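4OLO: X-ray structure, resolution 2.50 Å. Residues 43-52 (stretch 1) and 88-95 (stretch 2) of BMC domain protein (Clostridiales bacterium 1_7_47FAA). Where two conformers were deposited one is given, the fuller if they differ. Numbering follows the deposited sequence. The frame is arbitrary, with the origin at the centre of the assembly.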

# COMPACT_ATOMS: atom_id res chain seq x y z
N ILE B 43 12.29 0.93 10.49
CA ILE B 43 13.08 1.36 11.65
C ILE B 43 13.82 0.15 12.28
O ILE B 43 15.00 0.24 12.55
N GLU B 44 13.12 -0.99 12.42
CA GLU B 44 13.65 -2.24 12.97
C GLU B 44 14.76 -2.80 12.07
O GLU B 44 15.79 -3.27 12.58
N MET B 45 14.52 -2.80 10.73
CA MET B 45 15.44 -3.28 9.70
C MET B 45 16.74 -2.46 9.62
O MET B 45 17.80 -3.06 9.43
N VAL B 46 16.66 -1.11 9.77
CA VAL B 46 17.83 -0.21 9.74
C VAL B 46 18.71 -0.52 10.97
O VAL B 46 19.93 -0.61 10.84
N CYS B 47 18.07 -0.79 12.13
CA CYS B 47 18.76 -1.17 13.36
C CYS B 47 19.46 -2.51 13.20
O CYS B 47 20.63 -2.63 13.58
N ALA B 48 18.75 -3.50 12.63
CA ALA B 48 19.23 -4.85 12.34
C ALA B 48 20.43 -4.78 11.37
O ALA B 48 21.43 -5.47 11.59
N ALA B 49 20.31 -3.94 10.31
CA ALA B 49 21.36 -3.73 9.29
C ALA B 49 22.64 -3.31 9.95
O ALA B 49 23.69 -3.80 9.56
N ASP B 50 22.56 -2.44 10.99
CA ASP B 50 23.75 -1.98 11.71
C ASP B 50 24.46 -3.10 12.46
O ASP B 50 25.68 -3.16 12.42
N VAL B 51 23.70 -4.00 13.11
CA VAL B 51 24.24 -5.16 13.83
C VAL B 51 24.94 -6.09 12.83
O VAL B 51 26.09 -6.47 13.04
N ALA B 52 24.27 -6.36 11.70
CA ALA B 52 24.79 -7.20 10.62
C ALA B 52 26.07 -6.60 9.98
O ALA B 52 27.01 -7.36 9.68
N ASP B 88 21.47 -14.32 15.38
CA ASP B 88 21.35 -14.40 16.84
C ASP B 88 21.58 -13.04 17.49
O ASP B 88 20.83 -12.67 18.39
N GLU B 89 22.60 -12.31 17.05
CA GLU B 89 22.94 -10.98 17.55
C GLU B 89 21.83 -9.98 17.31
O GLU B 89 21.49 -9.21 18.22
N ILE B 90 21.25 -9.99 16.09
CA ILE B 90 20.14 -9.12 15.68
C ILE B 90 18.93 -9.36 16.58
O ILE B 90 18.36 -8.40 17.10
N ARG B 91 18.57 -10.64 16.77
CA ARG B 91 17.44 -11.07 17.57
C ARG B 91 17.64 -10.67 19.04
O ARG B 91 16.71 -10.15 19.64
N LYS B 92 18.85 -10.86 19.59
CA LYS B 92 19.21 -10.51 20.96
C LYS B 92 19.08 -9.00 21.19
O LYS B 92 18.50 -8.58 22.19
N LYS B 93 19.58 -8.18 20.25
CA LYS B 93 19.50 -6.73 20.34
C LYS B 93 18.07 -6.24 20.19
O LYS B 93 17.69 -5.25 20.82
N GLU B 94 17.26 -6.96 19.41
CA GLU B 94 15.85 -6.61 19.19
C GLU B 94 15.00 -6.75 20.44
O GLU B 94 14.18 -5.87 20.69
N THR B 95 15.22 -7.81 21.24
CA THR B 95 14.46 -8.04 22.47
C THR B 95 14.62 -6.89 23.49
O THR B 95 13.62 -6.50 24.12

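Two helices of one chain cross here obliquely at 133° between their N-to-C directions, with axes 9.1 Å apart at their nearest. The contact is small, 321 Å² in all, and two branched residues carry about half of it: Ile90 and Val51, one from each helix.

Ile90 leaves its backbone sideways to the partner helix, yet it has the largest covered area of all. Its rotamer is m at chi1 and t at chi2, and this spreads its branches along a strip of small residues. CG2 of Ile90 lies 3.6 Å from CB of Ala48, and CD1 of Ile90 lies 4.0 Å from CB of Ala52. The rule is a long side chain laid over two alanines one turn apart: at Ala48 the backbones come close, with 5.5 Å between the CA atoms of Ala48 and Ile90.

Val51 does point toward the other helix. With chi1 t, its CB sits 3.8 Å from CG1 of Ile90, while its CG1 touches CB of Glu89 at 3.7 Å and its CG2 meets CG of Lys93 at 4.2 Å. One valine thus rests against three residues of the facing helix, and at the two charged ones it uses aliphatic carbon, so the apolar patch shades into solvent-facing side chains.

Polar chemistry gathers at the other end. Glu94, t then p, starts sideways but brings its carboxylate nearer the first helix, and Glu44, m then t, comes to meet it. OE2 of Glu44 and OE1 of Glu94 are 3.4 Å apart, two acceptors of like charge and no hydrogen bond. A water links the helices instead, donating to the backbone O of Glu44 at 2.7 Å and to OE2 of Glu94 at 2.5 Å. No direct hydrogen bond crosses the contact.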

# COMPACT_ATOMS: atom_id res chain seq x y z
CB ILE B 43 12.18 2.17 12.64
CG1 ILE B 43 13.01 2.90 13.71
CG2 ILE B 43 11.04 1.32 13.23
CD1 ILE B 43 12.31 3.98 14.40
CB GLU B 44 12.54 -3.30 13.07
CG GLU B 44 11.23 -2.83 13.65
CD GLU B 44 10.28 -3.99 13.85
OE1 GLU B 44 9.66 -4.47 12.88
OE2 GLU B 44 10.16 -4.42 15.02
CB MET B 45 14.76 -3.38 8.31
CG MET B 45 13.82 -4.59 8.15
SD MET B 45 13.14 -4.94 6.48
CE MET B 45 12.39 -3.34 6.02
CB VAL B 46 17.45 1.31 9.62
CG1 VAL B 46 18.67 2.20 9.75
CG2 VAL B 46 16.73 1.60 8.31
CB CYS B 47 17.79 -1.18 14.54
SG CYS B 47 17.26 0.46 15.05
CB ALA B 48 18.10 -5.69 11.75
CB ALA B 49 20.92 -2.68 8.27
CB ASP B 50 23.44 -0.80 12.63
CG ASP B 50 24.71 -0.10 13.10
OD1 ASP B 50 25.39 0.52 12.25
OD2 ASP B 50 25.02 -0.17 14.31
CB VAL B 51 23.16 -5.89 14.67
CG1 VAL B 51 23.77 -7.13 15.37
CG2 VAL B 51 22.52 -4.95 15.68
CB ALA B 52 23.71 -7.40 9.56
CB ASP B 88 22.36 -15.41 17.44
CG ASP B 88 22.14 -16.89 17.15
OD1 ASP B 88 21.15 -17.23 16.45
OD2 ASP B 88 23.00 -17.71 17.57
CB GLU B 89 24.23 -10.46 16.94
CG GLU B 89 25.36 -10.27 17.94
CD GLU B 89 25.01 -9.54 19.24
OE1 GLU B 89 24.77 -8.31 19.19
OE2 GLU B 89 24.98 -10.21 20.30
CB ILE B 90 19.81 -9.27 14.18
CG1 ILE B 90 20.95 -8.72 13.29
CG2 ILE B 90 18.49 -8.58 13.85
CD1 ILE B 90 21.00 -9.27 11.89
CB ARG B 91 17.22 -12.59 17.37
CG ARG B 91 16.27 -13.25 18.35
CD ARG B 91 14.80 -13.10 18.01
NE ARG B 91 13.98 -13.68 19.09
CZ ARG B 91 12.86 -14.38 18.90
NH1 ARG B 91 12.39 -14.59 17.67
NH2 ARG B 91 12.20 -14.88 19.94
CB LYS B 92 20.63 -11.01 21.29
CG LYS B 92 21.11 -10.76 22.72
CD LYS B 92 22.60 -11.11 22.85
CE LYS B 92 23.14 -10.81 24.23
NZ LYS B 92 24.48 -11.42 24.42
CB LYS B 93 20.44 -6.06 19.33
CG LYS B 93 21.92 -6.31 19.62
CD LYS B 93 22.63 -5.11 20.19
CE LYS B 93 24.12 -5.36 20.38
NZ LYS B 93 24.84 -4.18 20.93
CB GLU B 94 15.25 -7.34 17.98
CG GLU B 94 13.91 -6.79 17.49
CD GLU B 94 13.76 -5.29 17.22
OE1 GLU B 94 12.61 -4.79 17.33
OE2 GLU B 94 14.77 -4.62 16.92
CB THR B 95 14.54 -9.48 22.98
OG1 THR B 95 15.83 -9.70 23.57
CG2 THR B 95 14.26 -10.51 21.87
O HOH W 1 16.20 -4.50 14.90